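Local coordinates for HIT domain-containing protein (Leishmania major, PDB 3KSV) that belongs to the HINT-like branch of the histidine triad family, binds zinc and probably acts on nucleotide-type substrates through a histidine nucleophile, at the interface of chains A and B. Residues are numbered along the deposited sequence; one frame, centred on the assembly and turned at random. Chains: chain A/B, Uncharacterized protein.

Contact 1: the interface of chains A and B. Residues chain A 75, 78, 82, 86, 90; chain B 58-60.
The phenol oxygen OH of A:Tyr90 takes up the backbone amide of B:His60, a bent hydrogen bond of 3.2 Å with 139° at the hydrogen. The same oxygen lies in the plane of the B:His60 imidazole, beside CD2, an approach modelled too close to be read in detail. B:His60 turns its CG between its own backbone N and carbonyl carbon (chi1 61°), which swings the ring back toward chain A. One face of that ring then receives the methyl of A:Ala82, whose CB sits 3.5 Å from the ring centroid of B:His60. The far end of the imidazole points to A:Gly86, with CE1 of B:His60 3.8 Å from the A:Gly86 carbonyl O. A:Ser78 touches the same turn: its hydroxyl OG donates to A:Ala75 O at 2.6 Å, which turns it back along helix 64-82, and OG also lies against the backbone N of B:His60, 3.3 Å away. Beside it, CB of A:Ser78 packs on the CD2 branch of B:Leu59, 4.0 Å away. In this histidine triad protein, the patch seats the short 3-10 turn 59-61 of one chain against helix 64-82 and strand 89-96 of the other, probably helping to hold together the dimer typical of the family.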
loop_
_atom_site.group_PDB
_atom_site.type_symbol
_atom_site.label_atom_id
_atom_site.label_comp_id
_atom_site.label_asym_id
_atom_site.label_seq_id
_atom_site.Cartn_x
_atom_site.Cartn_y
_atom_site.Cartn_z
ATOM N N ALA A 75 -3.103 -5.454 -6.966
ATOM C CA ALA A 75 -2.496 -6.775 -7.148
ATOM C C ALA A 75 -2.218 -7.058 -8.617
ATOM O O ALA A 75 -1.181 -7.606 -8.956
ATOM C CB ALA A 75 -3.407 -7.883 -6.553
ATOM N N SER A 78 0.701 -4.868 -9.686
ATOM C CA SER A 78 1.967 -5.458 -9.186
ATOM C C SER A 78 2.488 -6.595 -10.081
ATOM O O SER A 78 3.693 -6.776 -10.229
ATOM C CB SER A 78 1.805 -5.961 -7.744
ATOM O OG SER A 78 1.020 -7.150 -7.694
ATOM N N ALA A 82 6.018 -6.520 -11.766
ATOM C CA ALA A 82 6.970 -7.600 -11.477
ATOM C C ALA A 82 7.648 -8.094 -12.764
ATOM O O ALA A 82 8.748 -8.670 -12.716
ATOM C CB ALA A 82 6.279 -8.757 -10.725
ATOM N N GLY A 86 8.698 -12.055 -13.447
ATOM C CA GLY A 86 8.365 -11.797 -12.060
ATOM C C GLY A 86 9.552 -11.438 -11.189
ATOM O O GLY A 86 9.450 -11.515 -9.963
ATOM N N TYR A 90 9.876 -4.175 -6.042
ATOM C CA TYR A 90 9.102 -2.934 -6.039
ATOM C C TYR A 90 8.523 -2.587 -4.666
ATOM O O TYR A 90 8.345 -3.446 -3.805
ATOM C CB TYR A 90 7.964 -3.001 -7.081
ATOM C CG TYR A 90 7.076 -4.236 -6.921
ATOM C CD1 TYR A 90 5.881 -4.180 -6.205
ATOM C CD2 TYR A 90 7.427 -5.441 -7.502
ATOM C CE1 TYR A 90 5.093 -5.286 -6.059
ATOM C CE2 TYR A 90 6.639 -6.567 -7.353
ATOM C CZ TYR A 90 5.478 -6.471 -6.638
ATOM O OH TYR A 90 4.709 -7.584 -6.472
ATOM N N CYS B 58 5.334 -12.117 -2.451
ATOM C CA CYS B 58 5.191 -10.777 -3.043
ATOM C C CYS B 58 3.724 -10.553 -3.470
ATOM O O CYS B 58 2.948 -11.502 -3.626
ATOM C CB CYS B 58 6.131 -10.589 -4.252
ATOM S SG CYS B 58 7.908 -11.059 -4.012
ATOM N N LEU B 59 3.352 -9.292 -3.663
ATOM C CA LEU B 59 1.963 -8.935 -3.906
ATOM C C LEU B 59 1.441 -9.558 -5.186
ATOM O O LEU B 59 0.256 -9.914 -5.267
ATOM C CB LEU B 59 1.790 -7.405 -3.941
ATOM C CG LEU B 59 0.346 -6.900 -3.952
ATOM C CD1 LEU B 59 -0.416 -7.384 -2.728
ATOM C CD2 LEU B 59 0.294 -5.351 -4.047
ATOM N N HIS B 60 2.329 -9.715 -6.165
ATOM C CA HIS B 60 1.954 -10.289 -7.463
ATOM C C HIS B 60 1.659 -11.781 -7.396
ATOM O O HIS B 60 1.163 -12.342 -8.364
ATOM C CB HIS B 60 2.993 -9.983 -8.571
ATOM C CG HIS B 60 4.367 -10.527 -8.322
ATOM N ND1 HIS B 60 4.792 -11.743 -8.830
ATOM C CD2 HIS B 60 5.431 -10.001 -7.670
ATOM C CE1 HIS B 60 6.042 -11.964 -8.452
ATOM N NE2 HIS B 60 6.453 -10.917 -7.751
#

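Contact 2: the interface of chains A and B. Residues chain A 28, 48, 76-77, 80; chain B 142, 145-146, 149.
Helix 64-82 of chain A and helix 132-147 of chain B cross steeply, with A:Ala80 lying against B:Tyr142 and B:Ala145, while B:Ile149 continues past the end of the B helix. The protein is a HINT-like member of the histidine triad family, which commonly forms dimers, and this patch probably belongs to such a dimer. The methyl CB of A:Ala80 lies above the CG–CD1 rim of the B:Tyr142 ring, 3.8 Å from CD1, and its carbonyl O approaches CE1 of the same ring. The sulfur of A:Met48 comes from the same side but beyond the CD2 rim, its SD 3.6 Å from CD2 of B:Tyr142. B:Ile146 reaches in with its longer branch: CG1 rests near A:Ala80 CB, and CD1 ends 3.7 Å from CG1 of A:Val28, the two side chains meeting at about a right angle. A:Val28 puts that methyl opposite its backbone N (chi1 164°), where it touches both B:Ile146 and, at 3.7 Å, CB of B:Tyr142. At the outer end the long A:Lys76 chain runs straight beyond CG and antiparallel to the B:Ile149 side chain, its CB lying 3.7 Å from the B:Ile149 CD1 methyl and its CE beside CG2. The lysine's amine then meets a water 3.1 Å from NZ of A:Lys76, and this water also contacts the backbone O of B:Ile146, linking the two chains.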
loop_
_atom_site.group_PDB
_atom_site.type_symbol
_atom_site.label_atom_id
_atom_site.label_comp_id
_atom_site.label_asym_id
_atom_site.label_seq_id
_atom_site.Cartn_x
_atom_site.Cartn_y
_atom_site.Cartn_z
ATOM N N VAL A 28 -3.586 2.806 -18.129
ATOM C CA VAL A 28 -2.971 1.453 -18.062
ATOM C C VAL A 28 -4.016 0.354 -17.741
ATOM O O VAL A 28 -3.891 -0.809 -18.156
ATOM C CB VAL A 28 -1.784 1.446 -17.040
ATOM C CG1 VAL A 28 -1.379 0.039 -16.632
ATOM C CG2 VAL A 28 -0.594 2.214 -17.622
ATOM N N MET A 48 4.281 3.488 -11.441
ATOM C CA MET A 48 2.898 3.681 -11.795
ATOM C C MET A 48 2.069 3.979 -10.583
ATOM O O MET A 48 2.543 3.882 -9.453
ATOM C CB MET A 48 2.352 2.461 -12.561
ATOM C CG MET A 48 2.260 1.140 -11.804
ATOM S SD MET A 48 1.398 -0.081 -12.816
ATOM C CE MET A 48 -0.229 0.719 -12.865
ATOM N N LYS A 76 -3.153 -6.689 -9.485
ATOM C CA LYS A 76 -2.967 -6.886 -10.922
ATOM C C LYS A 76 -1.817 -6.038 -11.445
ATOM O O LYS A 76 -0.968 -6.535 -12.201
ATOM C CB LYS A 76 -4.246 -6.555 -11.690
ATOM C CG LYS A 76 -5.322 -7.556 -11.451
ATOM C CD LYS A 76 -6.526 -7.346 -12.327
ATOM C CE LYS A 76 -7.509 -8.513 -12.184
ATOM N NZ LYS A 76 -8.675 -8.338 -13.083
ATOM N N ALA A 77 -1.806 -4.769 -11.043
ATOM C CA ALA A 77 -0.745 -3.841 -11.388
ATOM C C ALA A 77 0.625 -4.330 -10.904
ATOM O O ALA A 77 1.607 -4.228 -11.632
ATOM C CB ALA A 77 -1.060 -2.418 -10.837
ATOM N N ALA A 80 2.029 -6.707 -13.316
ATOM C CA ALA A 80 2.569 -5.950 -14.454
ATOM C C ALA A 80 3.957 -5.443 -14.108
ATOM O O ALA A 80 4.903 -5.612 -14.896
ATOM C CB ALA A 80 1.652 -4.781 -14.849
ATOM N N TYR B 142 2.380 -2.961 -19.518
ATOM C CA TYR B 142 1.574 -3.089 -18.310
ATOM C C TYR B 142 0.086 -3.367 -18.592
ATOM O O TYR B 142 -0.516 -4.235 -17.955
ATOM C CB TYR B 142 1.684 -1.810 -17.484
ATOM C CG TYR B 142 2.967 -1.604 -16.704
ATOM C CD1 TYR B 142 4.026 -2.519 -16.741
ATOM C CD2 TYR B 142 3.110 -0.474 -15.918
ATOM C CE1 TYR B 142 5.176 -2.298 -16.006
ATOM C CE2 TYR B 142 4.248 -0.248 -15.179
ATOM C CZ TYR B 142 5.274 -1.150 -15.228
ATOM O OH TYR B 142 6.382 -0.874 -14.491
ATOM N N ALA B 145 -0.373 -6.847 -19.874
ATOM C CA ALA B 145 -0.158 -7.780 -18.754
ATOM C C ALA B 145 -1.370 -7.844 -17.852
ATOM O O ALA B 145 -1.764 -8.911 -17.423
ATOM C CB ALA B 145 1.042 -7.386 -17.947
ATOM N N ILE B 146 -1.959 -6.696 -17.561
ATOM C CA ILE B 146 -3.129 -6.635 -16.696
ATOM C C ILE B 146 -4.362 -7.187 -17.402
ATOM O O ILE B 146 -5.167 -7.885 -16.776
ATOM C CB ILE B 146 -3.383 -5.194 -16.178
ATOM C CG1 ILE B 146 -2.240 -4.752 -15.252
ATOM C CG2 ILE B 146 -4.725 -5.089 -15.472
ATOM C CD1 ILE B 146 -2.109 -3.231 -15.089
ATOM N N ILE B 149 -5.032 -11.121 -17.015
ATOM C CA ILE B 149 -5.270 -11.728 -15.690
ATOM C C ILE B 149 -6.767 -12.012 -15.513
ATOM O O ILE B 149 -7.184 -13.162 -15.343
ATOM C CB ILE B 149 -4.816 -10.794 -14.555
ATOM C CG1 ILE B 149 -3.336 -10.455 -14.682
ATOM C CG2 ILE B 149 -5.065 -11.418 -13.202
ATOM C CD1 ILE B 149 -2.921 -9.379 -13.700
HETATM O O HOH W 1 -7.484 -7.968 -15.888
#

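Contact 3: the interface of chains A and B. Residues chain A 41, 43, 47, 112, 121; chain B 124-127.
The loop of chain A carrying A:Asn41, A:Leu43 and A:His47 meets the stretch of chain B that leaves strand 122-124, with B:Trp125 lying against A:Leu43. Tryptophan near the C-terminal part of one subunit reaching toward the neighbour's active region is a known feature of HINT proteins of the histidine triad family, and B:Trp125 probably plays that part here. A:Leu43 sets CG opposite its carbonyl carbon (chi1 -62°), which presents both methyls to one face of the indole, the side chain standing at about a right angle to it. CD2 lies 3.5 Å from the centroid of the five-membered ring of B:Trp125, and CD1 is 3.7 Å from that of the six-membered ring. A:His47 comes to the benzene end of the indole edge-on, its CE1 3.9 Å from CZ2 of B:Trp125. Its imidazole is fixed in two ways: ND1 accepts the backbone N-H of A:Leu43 at 3.1 Å in a nearly straight bond (166°) lying in the ring plane, and CG1 of A:Ile112 packs on one face. The bond thus ties the first-shell leucine to the histidine beside it. At the rim of the indole, CD1 of A:Leu121 touches CZ3 of B:Trp125 at 4.0 Å. Farther along chain B, the methyl CG2 of B:Thr127 rests 3.3 Å from the carbonyl O of A:Asn41. The centre of this patch lies about 11 Å from A:His108, the predicted nucleophile.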
loop_
_atom_site.group_PDB
_atom_site.type_symbol
_atom_site.label_atom_id
_atom_site.label_comp_id
_atom_site.label_asym_id
_atom_site.label_seq_id
_atom_site.Cartn_x
_atom_site.Cartn_y
_atom_site.Cartn_z
ATOM N N ASN A 41 6.229 11.814 -13.069
ATOM C CA ASN A 41 7.366 12.232 -12.226
ATOM C C ASN A 41 7.875 11.043 -11.419
ATOM O O ASN A 41 7.776 11.046 -10.184
ATOM C CB ASN A 41 6.954 13.337 -11.243
ATOM C CG ASN A 41 6.589 14.635 -11.926
ATOM O OD1 ASN A 41 5.529 15.212 -11.649
ATOM N ND2 ASN A 41 7.464 15.115 -12.811
ATOM N N LEU A 43 10.117 7.898 -9.655
ATOM C CA LEU A 43 11.359 7.690 -8.903
ATOM C C LEU A 43 12.255 6.669 -9.585
ATOM O O LEU A 43 13.445 6.569 -9.280
ATOM C CB LEU A 43 11.062 7.172 -7.502
ATOM C CG LEU A 43 10.241 8.031 -6.549
ATOM C CD1 LEU A 43 10.199 7.306 -5.228
ATOM C CD2 LEU A 43 10.787 9.441 -6.398
ATOM N N HIS A 47 7.458 3.245 -12.786
ATOM C CA HIS A 47 6.671 3.750 -11.647
ATOM C C HIS A 47 5.259 4.102 -12.103
ATOM O O HIS A 47 5.062 4.905 -13.034
ATOM C CB HIS A 47 7.385 4.987 -11.067
ATOM C CG HIS A 47 6.727 5.623 -9.868
ATOM N ND1 HIS A 47 7.371 6.585 -9.118
ATOM C CD2 HIS A 47 5.500 5.472 -9.306
ATOM C CE1 HIS A 47 6.579 6.990 -8.144
ATOM N NE2 HIS A 47 5.437 6.331 -8.233
ATOM N N ILE A 112 6.344 1.230 -7.265
ATOM C CA ILE A 112 7.634 1.826 -7.653
ATOM C C ILE A 112 8.686 0.734 -7.820
ATOM O O ILE A 112 9.089 0.131 -6.821
ATOM C CB ILE A 112 8.153 2.834 -6.592
ATOM C CG1 ILE A 112 7.092 3.878 -6.212
ATOM C CG2 ILE A 112 9.365 3.576 -7.113
ATOM C CD1 ILE A 112 7.325 4.496 -4.864
ATOM N N LEU A 121 12.295 3.826 -4.490
ATOM C CA LEU A 121 11.961 4.358 -3.175
ATOM C C LEU A 121 13.100 4.137 -2.179
ATOM O O LEU A 121 13.649 3.044 -2.065
ATOM C CB LEU A 121 10.664 3.746 -2.638
ATOM C CG LEU A 121 10.125 4.354 -1.339
ATOM C CD1 LEU A 121 9.625 5.805 -1.544
ATOM C CD2 LEU A 121 9.023 3.458 -0.786
ATOM N N GLY B 124 12.725 9.133 0.930
ATOM C CA GLY B 124 13.497 9.920 -0.034
ATOM C C GLY B 124 12.805 9.923 -1.378
ATOM O O GLY B 124 12.611 8.845 -1.974
ATOM N N TRP B 125 12.459 11.130 -1.858
ATOM C CA TRP B 125 11.680 11.326 -3.100
ATOM C C TRP B 125 12.436 12.113 -4.187
ATOM O O TRP B 125 12.152 13.285 -4.447
ATOM C CB TRP B 125 10.349 12.036 -2.800
ATOM C CG TRP B 125 9.329 11.733 -3.822
ATOM C CD1 TRP B 125 9.054 12.451 -4.945
ATOM C CD2 TRP B 125 8.462 10.589 -3.853
ATOM N NE1 TRP B 125 8.057 11.832 -5.673
ATOM C CE2 TRP B 125 7.677 10.688 -5.023
ATOM C CE3 TRP B 125 8.269 9.496 -3.001
ATOM C CZ2 TRP B 125 6.709 9.735 -5.360
ATOM C CZ3 TRP B 125 7.307 8.546 -3.341
ATOM C CH2 TRP B 125 6.549 8.669 -4.507
ATOM N N ASP B 126 13.387 11.452 -4.835
ATOM C CA ASP B 126 14.161 12.079 -5.898
ATOM C C ASP B 126 13.750 11.492 -7.250
ATOM O O ASP B 126 14.049 10.331 -7.558
ATOM C CB ASP B 126 15.660 11.903 -5.625
ATOM C CG ASP B 126 16.098 12.530 -4.283
ATOM O OD1 ASP B 126 16.285 13.779 -4.216
ATOM O OD2 ASP B 126 16.268 11.763 -3.301
ATOM N N THR B 127 13.048 12.294 -8.050
ATOM C CA THR B 127 12.505 11.808 -9.320
ATOM C C THR B 127 13.564 11.763 -10.429
ATOM O O THR B 127 14.617 12.413 -10.344
ATOM C CB THR B 127 11.271 12.626 -9.794
ATOM O OG1 THR B 127 11.668 13.944 -10.166
ATOM C CG2 THR B 127 10.206 12.708 -8.706
#

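Contact 4: the interface of chains A and B. Residues chain A 28, 38, 46, 48, 81; chain B 138-139, 142.
Helix 132-147 of chain B lays B:Tyr142, B:Ala139 and B:Asp138 on the ends of strands 34-38 and 48-52 of chain A, beside the A:Gly46 loop and helix 64-82. The hydroxyl OH of B:Tyr142 donates to the carbonyl O of A:Gly46 at 2.6 Å. It arrives on a lone pair in the carbonyl plane, with an angle of 113° at the oxygen, and that oxygen also lies in the plane of the phenol ring at its edge. This fixes the far end of the ring. CG2 of A:Val81 lies above the ring plane at the hydroxyl end, on the side of A:Met48, 3.8 Å from CZ of B:Tyr142. A:Met38 supplies a second sulfur to the CD2 edge, its SD 3.7 Å from CD2 of B:Tyr142, on the opposite side of the ring from A:Met48, so the aromatic edge lies between two thioethers. The A:Met38 chain is bent twice (chi2 and chi3 both -58°), and this curl carries its CE onto CB of B:Asp138, 3.6 Å away. The carboxylate beyond that CB is turned toward the A:Gly46 backbone, where it may add a modest electrostatic pull. B:Ala139 completes the helix face, its CA 3.9 Å from the CG2 branch of A:Val28 and its methyl near CG of A:Met38. The site thus sits where the C-terminal helix of one subunit is received between the sheet margin and the long helix of the other.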
loop_
_atom_site.group_PDB
_atom_site.type_symbol
_atom_site.label_atom_id
_atom_site.label_comp_id
_atom_site.label_asym_id
_atom_site.label_seq_id
_atom_site.Cartn_x
_atom_site.Cartn_y
_atom_site.Cartn_z
ATOM N N VAL A 28 -3.586 2.806 -18.129
ATOM C CA VAL A 28 -2.971 1.453 -18.062
ATOM C C VAL A 28 -4.016 0.354 -17.741
ATOM O O VAL A 28 -3.891 -0.809 -18.156
ATOM C CB VAL A 28 -1.784 1.446 -17.040
ATOM C CG1 VAL A 28 -1.379 0.039 -16.632
ATOM C CG2 VAL A 28 -0.594 2.214 -17.622
ATOM N N MET A 38 0.623 5.696 -15.626
ATOM C CA MET A 38 2.036 5.911 -15.337
ATOM C C MET A 38 2.250 7.205 -14.541
ATOM O O MET A 38 1.476 8.160 -14.656
ATOM C CB MET A 38 2.851 5.940 -16.630
ATOM C CG MET A 38 2.668 4.709 -17.561
ATOM S SD MET A 38 3.077 3.121 -16.805
ATOM C CE MET A 38 4.784 3.440 -16.347
ATOM N N GLY A 46 9.172 2.820 -14.933
ATOM C CA GLY A 46 8.011 1.916 -14.750
ATOM C C GLY A 46 7.133 2.185 -13.526
ATOM O O GLY A 46 6.214 1.423 -13.238
ATOM N N MET A 48 4.281 3.488 -11.441
ATOM C CA MET A 48 2.898 3.681 -11.795
ATOM C C MET A 48 2.069 3.979 -10.583
ATOM O O MET A 48 2.543 3.882 -9.453
ATOM C CB MET A 48 2.352 2.461 -12.561
ATOM C CG MET A 48 2.260 1.140 -11.804
ATOM S SD MET A 48 1.398 -0.081 -12.816
ATOM C CE MET A 48 -0.229 0.719 -12.865
ATOM N N VAL A 81 4.088 -4.880 -12.915
ATOM C CA VAL A 81 5.357 -4.271 -12.477
ATOM C C VAL A 81 6.436 -5.333 -12.212
ATOM O O VAL A 81 7.635 -5.082 -12.439
ATOM C CB VAL A 81 5.147 -3.326 -11.242
ATOM C CG1 VAL A 81 6.469 -2.967 -10.594
ATOM C CG2 VAL A 81 4.432 -2.067 -11.655
ATOM N N ASP B 138 6.012 1.346 -21.607
ATOM C CA ASP B 138 5.632 0.785 -20.312
ATOM C C ASP B 138 4.113 0.679 -20.182
ATOM O O ASP B 138 3.622 -0.294 -19.639
ATOM C CB ASP B 138 6.192 1.611 -19.143
ATOM C CG ASP B 138 7.719 1.694 -19.146
ATOM O OD1 ASP B 138 8.388 0.902 -19.864
ATOM O OD2 ASP B 138 8.254 2.571 -18.429
ATOM N N ALA B 139 3.368 1.672 -20.677
ATOM C CA ALA B 139 1.906 1.665 -20.527
ATOM C C ALA B 139 1.299 0.518 -21.308
ATOM O O ALA B 139 0.365 -0.126 -20.841
ATOM C CB ALA B 139 1.305 2.991 -20.981
ATOM N N TYR B 142 2.380 -2.961 -19.518
ATOM C CA TYR B 142 1.574 -3.089 -18.310
ATOM C C TYR B 142 0.086 -3.367 -18.592
ATOM O O TYR B 142 -0.516 -4.235 -17.955
ATOM C CB TYR B 142 1.684 -1.810 -17.484
ATOM C CG TYR B 142 2.967 -1.604 -16.704
ATOM C CD1 TYR B 142 4.026 -2.519 -16.741
ATOM C CD2 TYR B 142 3.110 -0.474 -15.918
ATOM C CE1 TYR B 142 5.176 -2.298 -16.006
ATOM C CE2 TYR B 142 4.248 -0.248 -15.179
ATOM C CZ TYR B 142 5.274 -1.150 -15.228
ATOM O OH TYR B 142 6.382 -0.874 -14.491
#

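Contacts 2 and 4 are neighbours, their C-alpha centres about 7 Å apart, and share A:Val28, A:Met48 and B:Tyr142: together they form one berth for helix 132-147 of chain B. Contact 1 lies about 10 Å from contact 2 and 13 Å from contact 4, and uses the same helix 64-82 of chain A. Contact 3 is more remote, about 14 Å from contact 4 and 18 to 19 Å from contacts 1 and 2. Because the interface is two-fold symmetric, each patch recurs with the chains exchanged, so in contacts 2 to 4 each subunit reaches over the other with its C-terminal region, consistent with a family-type dimer.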